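Local coordinates for protein NAD nucleotidase (Haemophilus influenzae, PDB 3ZTV) that degrades NAD to adenosine and nicotinamide riboside, acting as a periplasmic zinc-dependent pyrophosphatase and 5'-nucleotidase with a broad range of nucleotide substrates, at residues K9-S14 / V276-E281; P258-E263 / A284-K289; E246-F251 / G272-K277; K141-F146 / N188-Q193. All coordinates share one frame; numbering follows the deposited sequence.

Interaction 1 of 4, residues K9-S14 / V276-E281; sequences KAVELS and VKFSPE
Leu13 and Val276 face each other as a hydrogen-bonded antiparallel pair, each backbone N-H reaching the other's carbonyl: Leu13 N to Val276 O is 2.8 Å and Val276 N to Leu13 O is 2.9 Å. Val11 and Phe278 form the next such pair. There the bond from Phe278 N to Val11 O is short and straight (2.8 Å, 172° at the hydrogen), while the return bond from Val11 N to Phe278 O, at the last rung of the ladder, stretches to 3.2 Å and bends to 143°. Past it a water donates to both Lys9 O and Ser279 O and bridges the separating chains.

Phe278 is worth following outward. Its CB lies 3.7 Å from Val11 O, and CD2 passes the same oxygen at the ring edge. Further out, CE2 meets Leu13 CD1 at 3.7 Å, the two side chains slanting across one another. Val276 CG1 sits over one ring face, offset toward the rim. These strands, 11-18 and 270-278, are central neighbours in one sheet of the two-sheet metallophosphoesterase domain, and the side chains of Val11, Leu13, Val276 and Phe278 all leave on the same face, where Leu13 reaches Ile153 of the other sheet. Glu12 and Lys277 point to the opposite face. Glu12 CG, anti to its backbone N, is pressed to 2.9 Å from Val276 O, and its carboxylate goes on to a hydrogen bond with Thr287.

Interaction 2 of 4, residues P258-E263 / A284-K289; sequences PVFVME and ASITRK
In the two-sheet sandwich of the metallophosphoesterase domain, Phe260, from strand 258-263 of one sheet, meets Ile286 and Ala284 of strand 284-295 in the other. The segment axes come no nearer than 7.4 Å and run at 52° to each other, so the gap is spanned mainly by side chains, and no direct hydrogen bond crosses it. Phe260 and Ile286 reach toward each other tip to tip. Ile286 CD1 stands almost exactly above the ring centre, 3.7 Å from the centroid and 3° off the normal, a CH-pi contact of the face-on kind. Its CG1, anti to the carbonyl carbon (chi1 -57°), lies over the same face and comes to 3.5 Å from Phe260 CE1.

Ala284 takes a different part of the ring. Its carbonyl oxygen lies in the ring plane at the edge, 3.4 Å from Phe260 CE2, where the polarised ring C-H would favour an oxygen; its CB is 4.0 Å from that same CE2. Pro258 adds CG at 3.6 Å from Ala284 O. A water then links the backbones, accepting from Ala284 N and lying 2.9 Å from Pro258 O, to which it can donate. Strand 258-263 is flanked in its sheet by strands 221-224 and 249-252, while Ala284 packs against Val276 and Phe278 of strand 270-278, next to it in the facing sheet.

Interaction 3 of 4, residues E246-F251 / G272-K277; sequences EYPLEF and GDLGVK
Tyr247 drives its phenol across to the backbone of Gly272 and Asp273, while Pro248 meets Leu274. This is a contact between the two facing sheets of the metallophosphoesterase sandwich: the residues just ahead of strand 249-252 meet strand 270-278. The tight part is around the phenol. Tyr247 CG is anti to the backbone N (chi1 -174°), and the ring ends with OH 3.4 Å from Gly272 C and 3.6 Å from Leu274 CB. Tyr247 OH is also 3.0 Å from Asp273 N, but the angle is too poor for a hydrogen bond. Gly272, having no side chain, lets the hydroxyl lie directly against the strand backbone. On the ring rim next to the hydroxyl-bearing carbon, Tyr247 CE1 lies 3.6 Å from Asp273 O.

The packing is looser toward the partly exposed Pro248. Its ring follows a cis peptide bond and crosses Leu274 at about a right angle, touching it through methylene and methyl groups alone; Lys289 lies against the same proline. The carboxylate of Asp273 takes no part in the Tyr247 contact: it is held by a hydrogen bond from Tyr60 and a salt bridge to Arg288. Met262 of strand 258-263 packs on Tyr247, Pro248 and Leu274. Leu274 CD1 is shared between the two partners, lying 3.9 Å from both Tyr247 CE1 and Pro248 CG.

Interaction 4 of 4, residues K141-F146 / N188-Q193; sequences KPYDIF and NALKQQ
Tyr143 opens the contact at the start of strand 143-148, its ring sliding past Leu190 in the opposite direction. Tyr143 CG lies between the backbone N and the carbonyl carbon (chi1 73°), and further out CE2 comes to 3.7 Å from Leu190 CD2, with CD2 of the tyrosine at 4.0 Å from that same methyl. Asp144, next in sequence, turns the other way, and its carboxylate hydrogen-bonds Tyr97. Ile145 comes back to the helix side, where its CG1 lies in plane at the edge of the Tyr143 ring. Strand 143-148 is an outermost strand of its sheet within the chain, and helix 179-191 lies over one face of the sheet near this border of the metallophosphoesterase domain; Leu190 also reaches Ala154 and Ile156 of the adjoining strand 151-159.

Beyond CG1, Ile145 CD1 meets Leu190 CD2 at 4.3 Å and Gln193 OE1 at 3.8 Å. The amide of Gln193 is turned back on its own chain, NE2 giving a weak hydrogen bond of 3.4 Å to Ala189 O. The dimer interface runs through the same place: Tyr143 O accepts a hydrogen bond from Gln192 NE2 of the second subunit, whose Gln193 packs on Tyr143.

How the interactions relate
From the N terminus, segment 9-14 opens the longest loop, closed only when interaction 1 brings in 276-281. Interaction 4 opens and closes within that span, tying a sheet edge to a helix at the dimer interface; it touches interaction 1 where Phe146 packs on Leu13. Interactions 2 and 3 follow interaction 4 in series and cross one another, 246-251 pairing with 272-277 and 258-263 with 284-289. Their centres are about 3 Å apart, and both join the two sheets of the sandwich. Interaction 2 also crosses interaction 1, while interactions 1 and 3 share Val276 and Lys277. Strand 270-278 thus serves both its own sheet and the facing one.

Interaction 1 of 4, residues K9-S14 / V276-E281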
loop_
_atom_site.group_PDB
_atom_site.type_symbol
_atom_site.label_atom_id
_atom_site.label_comp_id
_atom_site.label_asym_id
_atom_site.label_seq_id
_atom_site.Cartn_x
_atom_site.Cartn_y
_atom_site.Cartn_z
ATOM N N LYS A 9 21.781 -27.435 -4.610
ATOM C CA LYS A 9 21.963 -28.195 -5.840
ATOM C C LYS A 9 20.989 -27.674 -6.893
ATOM O O LYS A 9 19.959 -27.092 -6.555
ATOM C CB LYS A 9 21.694 -29.680 -5.581
ATOM C CG LYS A 9 22.062 -30.602 -6.727
ATOM C CD LYS A 9 23.536 -30.969 -6.687
ATOM C CE LYS A 9 23.937 -31.791 -7.903
ATOM N NZ LYS A 9 25.382 -32.152 -7.867
ATOM N N ALA A 10 21.323 -27.873 -8.163
ATOM C CA ALA A 10 20.408 -27.555 -9.254
ATOM C C ALA A 10 19.241 -28.541 -9.245
ATOM O O ALA A 10 19.423 -29.721 -8.948
ATOM C CB ALA A 10 21.131 -27.614 -10.584
ATOM N N VAL A 11 18.041 -28.062 -9.560
ATOM C CA VAL A 11 16.885 -28.955 -9.684
ATOM C C VAL A 11 15.972 -28.530 -10.819
ATOM O O VAL A 11 15.973 -27.371 -11.227
ATOM C CB VAL A 11 16.040 -29.022 -8.389
ATOM C CG1 VAL A 11 16.844 -29.622 -7.251
ATOM C CG2 VAL A 11 15.508 -27.647 -8.019
ATOM N N GLU A 12 15.173 -29.469 -11.315
ATOM C CA GLU A 12 14.211 -29.139 -12.363
ATOM C C GLU A 12 12.771 -29.378 -11.910
ATOM O O GLU A 12 12.499 -30.237 -11.068
ATOM C CB GLU A 12 14.516 -29.889 -13.661
ATOM C CG GLU A 12 13.829 -29.278 -14.880
ATOM C CD GLU A 12 14.362 -29.797 -16.198
ATOM O OE1 GLU A 12 15.518 -30.275 -16.245
ATOM O OE2 GLU A 12 13.613 -29.727 -17.196
ATOM N N LEU A 13 11.869 -28.567 -12.451
ATOM C CA LEU A 13 10.448 -28.598 -12.121
ATOM C C LEU A 13 9.641 -28.653 -13.408
ATOM O O LEU A 13 10.013 -28.016 -14.393
ATOM C CB LEU A 13 10.068 -27.314 -11.379
ATOM C CG LEU A 13 9.846 -27.223 -9.870
ATOM C CD1 LEU A 13 9.306 -25.836 -9.561
ATOM C CD2 LEU A 13 8.868 -28.274 -9.386
ATOM N N SER A 14 8.521 -29.374 -13.383
ATOM C CA SER A 14 7.623 -29.428 -14.535
ATOM C C SER A 14 6.271 -28.815 -14.156
ATOM O O SER A 14 5.412 -29.487 -13.588
ATOM C CB SER A 14 7.459 -30.869 -15.030
ATOM O OG SER A 14 8.722 -31.364 -15.454
ATOM N N VAL A 276 11.197 -26.044 -16.139
ATOM C CA VAL A 276 12.093 -25.052 -15.552
ATOM C C VAL A 276 13.273 -25.710 -14.862
ATOM O O VAL A 276 13.092 -26.588 -14.016
ATOM C CB VAL A 276 11.366 -24.183 -14.506
ATOM C CG1 VAL A 276 12.332 -23.147 -13.918
ATOM C CG2 VAL A 276 10.142 -23.508 -15.117
ATOM N N LYS A 277 14.482 -25.281 -15.216
ATOM C CA LYS A 277 15.671 -25.700 -14.487
ATOM C C LYS A 277 16.137 -24.545 -13.608
ATOM O O LYS A 277 16.203 -23.399 -14.051
ATOM C CB LYS A 277 16.787 -26.138 -15.436
ATOM C CG LYS A 277 18.054 -26.566 -14.693
ATOM C CD LYS A 277 19.114 -27.143 -15.617
ATOM C CE LYS A 277 20.347 -27.551 -14.817
ATOM N NZ LYS A 277 21.350 -28.280 -15.642
ATOM N N PHE A 278 16.435 -24.850 -12.352
ATOM C CA PHE A 278 16.967 -23.855 -11.427
ATOM C C PHE A 278 18.442 -24.132 -11.164
ATOM O O PHE A 278 18.823 -25.269 -10.881
ATOM C CB PHE A 278 16.207 -23.893 -10.100
ATOM C CG PHE A 278 14.762 -23.463 -10.192
ATOM C CD1 PHE A 278 14.414 -22.124 -10.074
ATOM C CD2 PHE A 278 13.752 -24.397 -10.353
ATOM C CE1 PHE A 278 13.089 -21.726 -10.138
ATOM C CE2 PHE A 278 12.423 -24.001 -10.422
ATOM C CZ PHE A 278 12.095 -22.656 -10.309
ATOM N N SER A 279 19.263 -23.091 -11.253
ATOM C CA SER A 279 20.662 -23.193 -10.858
ATOM C C SER A 279 20.742 -23.365 -9.340
ATOM O O SER A 279 19.748 -23.157 -8.639
ATOM C CB SER A 279 21.413 -21.931 -11.274
ATOM O OG SER A 279 21.034 -20.838 -10.449
ATOM N N PRO A 280 21.921 -23.751 -8.817
ATOM C CA PRO A 280 22.028 -23.873 -7.356
ATOM C C PRO A 280 21.625 -22.581 -6.637
ATOM O O PRO A 280 21.042 -22.635 -5.544
ATOM C CB PRO A 280 23.517 -24.165 -7.145
ATOM C CG PRO A 280 23.926 -24.879 -8.413
ATOM C CD PRO A 280 23.157 -24.175 -9.504
ATOM N N GLU A 281 21.908 -21.442 -7.262
ATOM C CA GLU A 281 21.588 -20.133 -6.696
ATOM C C GLU A 281 20.122 -19.734 -6.917
ATOM O O GLU A 281 19.701 -18.653 -6.502
ATOM C CB GLU A 281 22.527 -19.061 -7.265
ATOM C CG GLU A 281 24.013 -19.284 -6.968
ATOM C CD GLU A 281 24.667 -20.324 -7.873
ATOM O OE1 GLU A 281 24.149 -20.593 -8.982
ATOM O OE2 GLU A 281 25.715 -20.874 -7.470
HETATM O O HOH W 1 18.365 -25.186 -7.277
#

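Interaction 2 of 4, residues P258-E263 / A284-K289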
loop_
_atom_site.group_PDB
_atom_site.type_symbol
_atom_site.label_atom_id
_atom_site.label_comp_id
_atom_site.label_asym_id
_atom_site.label_seq_id
_atom_site.Cartn_x
_atom_site.Cartn_y
_atom_site.Cartn_z
ATOM N N PRO A 258 16.196 -13.327 -14.029
ATOM C CA PRO A 258 15.045 -13.575 -14.913
ATOM C C PRO A 258 13.781 -13.917 -14.133
ATOM O O PRO A 258 13.856 -14.541 -13.074
ATOM C CB PRO A 258 15.487 -14.770 -15.772
ATOM C CG PRO A 258 16.593 -15.429 -15.004
ATOM C CD PRO A 258 17.240 -14.364 -14.147
ATOM N N VAL A 259 12.641 -13.475 -14.657
ATOM C CA VAL A 259 11.326 -13.830 -14.131
ATOM C C VAL A 259 10.463 -14.247 -15.317
ATOM O O VAL A 259 10.423 -13.544 -16.336
ATOM C CB VAL A 259 10.640 -12.629 -13.433
ATOM C CG1 VAL A 259 9.325 -13.076 -12.760
ATOM C CG2 VAL A 259 11.568 -11.942 -12.405
ATOM N N PHE A 260 9.744 -15.355 -15.172
ATOM C CA PHE A 260 8.866 -15.847 -16.238
ATOM C C PHE A 260 7.405 -15.703 -15.826
ATOM O O PHE A 260 7.066 -15.943 -14.669
ATOM C CB PHE A 260 9.225 -17.293 -16.576
ATOM C CG PHE A 260 10.630 -17.435 -17.069
ATOM C CD1 PHE A 260 10.931 -17.180 -18.398
ATOM C CD2 PHE A 260 11.666 -17.743 -16.201
ATOM C CE1 PHE A 260 12.242 -17.264 -18.867
ATOM C CE2 PHE A 260 12.985 -17.832 -16.666
ATOM C CZ PHE A 260 13.265 -17.595 -17.996
ATOM N N VAL A 261 6.564 -15.275 -16.764
ATOM C CA VAL A 261 5.143 -15.027 -16.502
ATOM C C VAL A 261 4.317 -15.704 -17.588
ATOM O O VAL A 261 4.615 -15.568 -18.781
ATOM C CB VAL A 261 4.848 -13.508 -16.554
ATOM C CG1 VAL A 261 3.360 -13.222 -16.338
ATOM C CG2 VAL A 261 5.718 -12.745 -15.553
ATOM N N MET A 262 3.270 -16.431 -17.211
ATOM C CA MET A 262 2.423 -17.050 -18.227
ATOM C C MET A 262 1.020 -17.347 -17.710
ATOM O O MET A 262 0.833 -17.617 -16.525
ATOM C CB MET A 262 3.061 -18.323 -18.802
ATOM C CG MET A 262 3.061 -19.529 -17.888
ATOM S SD MET A 262 4.185 -19.421 -16.482
ATOM C CE MET A 262 4.148 -21.138 -15.957
ATOM N N GLU A 263 0.047 -17.298 -18.626
ATOM C CA GLU A 263 -1.352 -17.642 -18.364
ATOM C C GLU A 263 -1.751 -18.761 -19.332
ATOM O O GLU A 263 -1.023 -19.045 -20.307
ATOM C CB GLU A 263 -2.238 -16.410 -18.568
ATOM C CG GLU A 263 -3.650 -16.528 -18.021
ATOM C CD GLU A 263 -4.369 -15.198 -17.933
ATOM O OE1 GLU A 263 -4.022 -14.253 -18.661
ATOM O OE2 GLU A 263 -5.303 -15.087 -17.117
ATOM N N ALA A 284 16.191 -19.300 -12.643
ATOM C CA ALA A 284 15.379 -20.150 -13.515
ATOM C C ALA A 284 15.761 -20.014 -14.988
ATOM O O ALA A 284 16.018 -18.916 -15.469
ATOM C CB ALA A 284 13.893 -19.823 -13.327
ATOM N N SER A 285 15.749 -21.149 -15.687
ATOM C CA SER A 285 15.870 -21.195 -17.143
ATOM C C SER A 285 14.825 -22.161 -17.684
ATOM O O SER A 285 14.402 -23.088 -16.986
ATOM C CB SER A 285 17.266 -21.645 -17.564
ATOM O OG SER A 285 17.594 -22.870 -16.957
ATOM N N ILE A 286 14.426 -21.948 -18.932
ATOM C CA ILE A 286 13.353 -22.724 -19.552
ATOM C C ILE A 286 13.890 -23.899 -20.374
ATOM O O ILE A 286 14.768 -23.726 -21.220
ATOM C CB ILE A 286 12.485 -21.822 -20.454
ATOM C CG1 ILE A 286 11.920 -20.646 -19.643
ATOM C CG2 ILE A 286 11.371 -22.638 -21.126
ATOM C CD1 ILE A 286 11.250 -21.058 -18.335
ATOM N N THR A 287 13.366 -25.093 -20.110
ATOM C CA THR A 287 13.763 -26.299 -20.834
ATOM C C THR A 287 12.651 -26.834 -21.746
ATOM O O THR A 287 12.905 -27.673 -22.610
ATOM C CB THR A 287 14.159 -27.430 -19.861
ATOM O OG1 THR A 287 13.033 -27.759 -19.037
ATOM C CG2 THR A 287 15.317 -27.007 -18.973
ATOM N N ARG A 288 11.417 -26.376 -21.542
ATOM C CA ARG A 288 10.274 -26.868 -22.313
ATOM C C ARG A 288 9.182 -25.826 -22.155
ATOM O O ARG A 288 9.008 -25.289 -21.060
ATOM C CB ARG A 288 9.804 -28.225 -21.775
ATOM C CG ARG A 288 8.547 -28.786 -22.457
ATOM C CD ARG A 288 8.163 -30.146 -21.884
ATOM N NE ARG A 288 7.855 -30.056 -20.463
ATOM C CZ ARG A 288 8.648 -30.476 -19.479
ATOM N NH1 ARG A 288 9.830 -31.014 -19.742
ATOM N NH2 ARG A 288 8.272 -30.331 -18.219
ATOM N N LYS A 289 8.458 -25.520 -23.227
ATOM C CA LYS A 289 7.405 -24.514 -23.170
ATOM C C LYS A 289 6.346 -24.843 -24.215
ATOM O O LYS A 289 6.544 -24.621 -25.410
ATOM C CB LYS A 289 7.976 -23.104 -23.378
ATOM C CG LYS A 289 9.022 -22.975 -24.488
ATOM C CD LYS A 289 9.483 -21.531 -24.625
ATOM C CE LYS A 289 10.463 -21.358 -25.780
ATOM N NZ LYS A 289 9.807 -21.563 -27.102
HETATM O O HOH W 2 15.265 -16.692 -11.831
#

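Interaction 3 of 4, residues E246-F251 / G272-K277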
loop_
_atom_site.group_PDB
_atom_site.type_symbol
_atom_site.label_atom_id
_atom_site.label_comp_id
_atom_site.label_asym_id
_atom_site.label_seq_id
_atom_site.Cartn_x
_atom_site.Cartn_y
_atom_site.Cartn_z
ATOM N N GLU A 246 3.746 -14.461 -26.195
ATOM C CA GLU A 246 4.464 -15.729 -26.285
ATOM C C GLU A 246 4.432 -16.485 -24.953
ATOM O O GLU A 246 4.508 -15.882 -23.876
ATOM C CB GLU A 246 5.912 -15.476 -26.725
ATOM C CG GLU A 246 6.692 -16.718 -27.120
ATOM C CD GLU A 246 6.293 -17.279 -28.473
ATOM O OE1 GLU A 246 5.696 -16.544 -29.293
ATOM O OE2 GLU A 246 6.586 -18.463 -28.716
ATOM N N TYR A 247 4.322 -17.805 -25.033
ATOM C CA TYR A 247 4.356 -18.660 -23.856
ATOM C C TYR A 247 5.799 -19.091 -23.564
ATOM O O TYR A 247 6.381 -19.824 -24.357
ATOM C CB TYR A 247 3.483 -19.912 -24.097
ATOM C CG TYR A 247 3.357 -20.773 -22.863
ATOM C CD1 TYR A 247 4.304 -21.750 -22.581
ATOM C CD2 TYR A 247 2.313 -20.585 -21.958
ATOM C CE1 TYR A 247 4.231 -22.509 -21.427
ATOM C CE2 TYR A 247 2.219 -21.350 -20.816
ATOM C CZ TYR A 247 3.193 -22.301 -20.543
ATOM O OH TYR A 247 3.138 -23.068 -19.403
ATOM N N PRO A 248 6.410 -18.621 -22.459
ATOM C CA PRO A 248 6.030 -17.604 -21.480
ATOM C C PRO A 248 6.653 -16.262 -21.855
ATOM O O PRO A 248 7.475 -16.200 -22.771
ATOM C CB PRO A 248 6.710 -18.117 -20.209
ATOM C CG PRO A 248 8.041 -18.615 -20.736
ATOM C CD PRO A 248 7.693 -19.257 -22.074
ATOM N N LEU A 249 6.267 -15.204 -21.151
ATOM C CA LEU A 249 6.989 -13.938 -21.160
ATOM C C LEU A 249 8.177 -14.002 -20.205
ATOM O O LEU A 249 8.165 -14.763 -19.234
ATOM C CB LEU A 249 6.068 -12.796 -20.728
ATOM C CG LEU A 249 4.972 -12.420 -21.724
ATOM C CD1 LEU A 249 4.052 -11.378 -21.098
ATOM C CD2 LEU A 249 5.595 -11.912 -23.022
ATOM N N GLU A 250 9.202 -13.206 -20.498
ATOM C CA GLU A 250 10.405 -13.141 -19.667
ATOM C C GLU A 250 10.794 -11.695 -19.388
ATOM O O GLU A 250 10.806 -10.871 -20.295
ATOM C CB GLU A 250 11.587 -13.850 -20.349
ATOM C CG GLU A 250 12.867 -13.814 -19.522
ATOM C CD GLU A 250 14.065 -14.468 -20.200
ATOM O OE1 GLU A 250 13.897 -15.205 -21.196
ATOM O OE2 GLU A 250 15.191 -14.241 -19.710
ATOM N N PHE A 251 11.118 -11.408 -18.130
ATOM C CA PHE A 251 11.561 -10.092 -17.686
ATOM C C PHE A 251 12.820 -10.219 -16.846
ATOM O O PHE A 251 13.248 -11.328 -16.532
ATOM C CB PHE A 251 10.441 -9.412 -16.880
ATOM C CG PHE A 251 9.170 -9.264 -17.656
ATOM C CD1 PHE A 251 8.981 -8.173 -18.484
ATOM C CD2 PHE A 251 8.182 -10.243 -17.600
ATOM C CE1 PHE A 251 7.827 -8.048 -19.238
ATOM C CE2 PHE A 251 7.027 -10.125 -18.361
ATOM C CZ PHE A 251 6.849 -9.026 -19.177
ATOM N N GLY A 272 -1.165 -25.447 -19.655
ATOM C CA GLY A 272 0.172 -24.905 -19.849
ATOM C C GLY A 272 1.212 -25.859 -19.288
ATOM O O GLY A 272 1.002 -26.486 -18.256
ATOM N N ASP A 273 2.348 -25.937 -19.969
ATOM C CA ASP A 273 3.389 -26.940 -19.708
ATOM C C ASP A 273 4.744 -26.225 -19.822
ATOM O O ASP A 273 5.190 -25.902 -20.927
ATOM C CB ASP A 273 3.206 -28.014 -20.794
ATOM C CG ASP A 273 4.289 -29.086 -20.823
ATOM O OD1 ASP A 273 5.251 -29.050 -20.039
ATOM O OD2 ASP A 273 4.151 -29.988 -21.689
ATOM N N LEU A 274 5.354 -25.909 -18.676
ATOM C CA LEU A 274 6.611 -25.159 -18.613
ATOM C C LEU A 274 7.642 -25.946 -17.816
ATOM O O LEU A 274 7.489 -26.141 -16.613
ATOM C CB LEU A 274 6.406 -23.759 -17.996
ATOM C CG LEU A 274 7.600 -22.804 -18.135
ATOM C CD1 LEU A 274 7.679 -22.326 -19.572
ATOM C CD2 LEU A 274 7.498 -21.615 -17.182
ATOM N N GLY A 275 8.696 -26.383 -18.496
ATOM C CA GLY A 275 9.816 -27.035 -17.839
ATOM C C GLY A 275 10.825 -25.991 -17.415
ATOM O O GLY A 275 11.242 -25.144 -18.215
ATOM N N VAL A 276 11.197 -26.044 -16.139
ATOM C CA VAL A 276 12.093 -25.052 -15.552
ATOM C C VAL A 276 13.273 -25.710 -14.862
ATOM O O VAL A 276 13.092 -26.588 -14.016
ATOM C CB VAL A 276 11.366 -24.183 -14.506
ATOM C CG1 VAL A 276 12.332 -23.147 -13.918
ATOM C CG2 VAL A 276 10.142 -23.508 -15.117
ATOM N N LYS A 277 14.482 -25.281 -15.216
ATOM C CA LYS A 277 15.671 -25.700 -14.487
ATOM C C LYS A 277 16.137 -24.545 -13.608
ATOM O O LYS A 277 16.203 -23.399 -14.051
ATOM C CB LYS A 277 16.787 -26.138 -15.436
ATOM C CG LYS A 277 18.054 -26.566 -14.693
ATOM C CD LYS A 277 19.114 -27.143 -15.617
ATOM C CE LYS A 277 20.347 -27.551 -14.817
ATOM N NZ LYS A 277 21.350 -28.280 -15.642
#

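Interaction 4 of 4, residues K141-F146 / N188-Q193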
loop_
_atom_site.group_PDB
_atom_site.type_symbol
_atom_site.label_atom_id
_atom_site.label_comp_id
_atom_site.label_asym_id
_atom_site.label_seq_id
_atom_site.Cartn_x
_atom_site.Cartn_y
_atom_site.Cartn_z
ATOM N N LYS A 141 -3.887 -21.049 3.340
ATOM C CA LYS A 141 -2.608 -20.561 3.864
ATOM C C LYS A 141 -2.000 -19.558 2.891
ATOM O O LYS A 141 -2.340 -19.567 1.706
ATOM C CB LYS A 141 -1.648 -21.730 4.089
ATOM C CG LYS A 141 -2.113 -22.674 5.181
ATOM C CD LYS A 141 -1.086 -23.742 5.499
ATOM C CE LYS A 141 -1.128 -24.861 4.473
ATOM N NZ LYS A 141 -0.139 -25.943 4.771
ATOM N N PRO A 142 -1.100 -18.686 3.373
ATOM C CA PRO A 142 -0.477 -17.726 2.449
ATOM C C PRO A 142 0.546 -18.355 1.493
ATOM O O PRO A 142 0.722 -17.858 0.377
ATOM C CB PRO A 142 0.204 -16.721 3.394
ATOM C CG PRO A 142 0.452 -17.514 4.656
ATOM C CD PRO A 142 -0.756 -18.407 4.783
ATOM N N TYR A 143 1.208 -19.425 1.913
ATOM C CA TYR A 143 2.234 -20.066 1.087
ATOM C C TYR A 143 2.394 -21.513 1.523
ATOM O O TYR A 143 1.842 -21.933 2.543
ATOM C CB TYR A 143 3.587 -19.339 1.190
ATOM C CG TYR A 143 4.302 -19.556 2.513
ATOM C CD1 TYR A 143 3.936 -18.840 3.661
ATOM C CD2 TYR A 143 5.327 -20.491 2.634
ATOM C CE1 TYR A 143 4.585 -19.037 4.874
ATOM C CE2 TYR A 143 5.970 -20.704 3.854
ATOM C CZ TYR A 143 5.596 -19.967 4.967
ATOM O OH TYR A 143 6.227 -20.160 6.183
ATOM N N ASP A 144 3.137 -22.279 0.728
ATOM C CA ASP A 144 3.575 -23.614 1.123
ATOM C C ASP A 144 5.013 -23.818 0.637
ATOM O O ASP A 144 5.467 -23.147 -0.297
ATOM C CB ASP A 144 2.642 -24.712 0.583
ATOM C CG ASP A 144 2.852 -26.051 1.281
ATOM O OD1 ASP A 144 3.127 -26.051 2.496
ATOM O OD2 ASP A 144 2.742 -27.111 0.624
ATOM N N ILE A 145 5.740 -24.715 1.299
ATOM C CA ILE A 145 7.086 -25.089 0.878
ATOM C C ILE A 145 7.119 -26.578 0.588
ATOM O O ILE A 145 6.688 -27.381 1.415
ATOM C CB ILE A 145 8.126 -24.784 1.979
ATOM C CG1 ILE A 145 8.259 -23.274 2.187
ATOM C CG2 ILE A 145 9.482 -25.389 1.620
ATOM C CD1 ILE A 145 8.955 -22.891 3.502
ATOM N N PHE A 146 7.602 -26.950 -0.590
ATOM C CA PHE A 146 7.773 -28.363 -0.901
ATOM C C PHE A 146 9.228 -28.638 -1.257
ATOM O O PHE A 146 9.991 -27.715 -1.545
ATOM C CB PHE A 146 6.808 -28.823 -2.003
ATOM C CG PHE A 146 6.961 -28.086 -3.304
ATOM C CD1 PHE A 146 6.275 -26.907 -3.537
ATOM C CD2 PHE A 146 7.783 -28.584 -4.303
ATOM C CE1 PHE A 146 6.416 -26.226 -4.737
ATOM C CE2 PHE A 146 7.921 -27.913 -5.504
ATOM C CZ PHE A 146 7.238 -26.735 -5.718
ATOM N N ASN A 188 10.609 -11.833 0.464
ATOM C CA ASN A 188 11.750 -11.386 1.267
ATOM C C ASN A 188 11.891 -12.196 2.540
ATOM O O ASN A 188 13.005 -12.540 2.954
ATOM C CB ASN A 188 11.646 -9.892 1.583
ATOM C CG ASN A 188 12.912 -9.350 2.236
ATOM O OD1 ASN A 188 13.996 -9.410 1.648
ATOM N ND2 ASN A 188 12.779 -8.802 3.454
ATOM N N ALA A 189 10.760 -12.513 3.158
ATOM C CA ALA A 189 10.759 -13.298 4.388
ATOM C C ALA A 189 11.235 -14.729 4.178
ATOM O O ALA A 189 11.839 -15.331 5.069
ATOM C CB ALA A 189 9.376 -13.290 5.021
ATOM N N LEU A 190 10.956 -15.280 3.002
ATOM C CA LEU A 190 11.332 -16.660 2.713
ATOM C C LEU A 190 12.841 -16.849 2.515
ATOM O O LEU A 190 13.356 -17.953 2.687
ATOM C CB LEU A 190 10.560 -17.178 1.498
ATOM C CG LEU A 190 9.076 -17.425 1.765
ATOM C CD1 LEU A 190 8.283 -17.458 0.470
ATOM C CD2 LEU A 190 8.862 -18.706 2.566
ATOM N N LYS A 191 13.557 -15.778 2.184
ATOM C CA LYS A 191 14.989 -15.868 1.894
ATOM C C LYS A 191 15.828 -16.509 3.003
ATOM O O LYS A 191 16.608 -17.423 2.742
ATOM C CB LYS A 191 15.563 -14.490 1.559
ATOM C CG LYS A 191 15.024 -13.878 0.284
ATOM C CD LYS A 191 15.524 -12.446 0.120
ATOM C CE LYS A 191 17.033 -12.366 0.272
ATOM N NZ LYS A 191 17.525 -10.958 0.229
ATOM N N GLN A 192 15.676 -16.022 4.234
ATOM C CA GLN A 192 16.518 -16.472 5.348
ATOM C C GLN A 192 16.228 -17.907 5.768
ATOM O O GLN A 192 16.923 -18.466 6.618
ATOM C CB GLN A 192 16.391 -15.535 6.552
ATOM C CG GLN A 192 15.031 -15.548 7.199
ATOM C CD GLN A 192 14.815 -14.340 8.089
ATOM O OE1 GLN A 192 14.656 -13.221 7.603
ATOM N NE2 GLN A 192 14.810 -14.559 9.402
ATOM N N GLN A 193 15.207 -18.506 5.166
ATOM C CA GLN A 193 14.904 -19.908 5.415
ATOM C C GLN A 193 15.667 -20.811 4.449
ATOM O O GLN A 193 15.452 -22.023 4.422
ATOM C CB GLN A 193 13.400 -20.152 5.328
ATOM C CG GLN A 193 12.615 -19.298 6.308
ATOM C CD GLN A 193 11.124 -19.396 6.112
ATOM O OE1 GLN A 193 10.563 -20.493 6.030
ATOM N NE2 GLN A 193 10.466 -18.246 6.026
#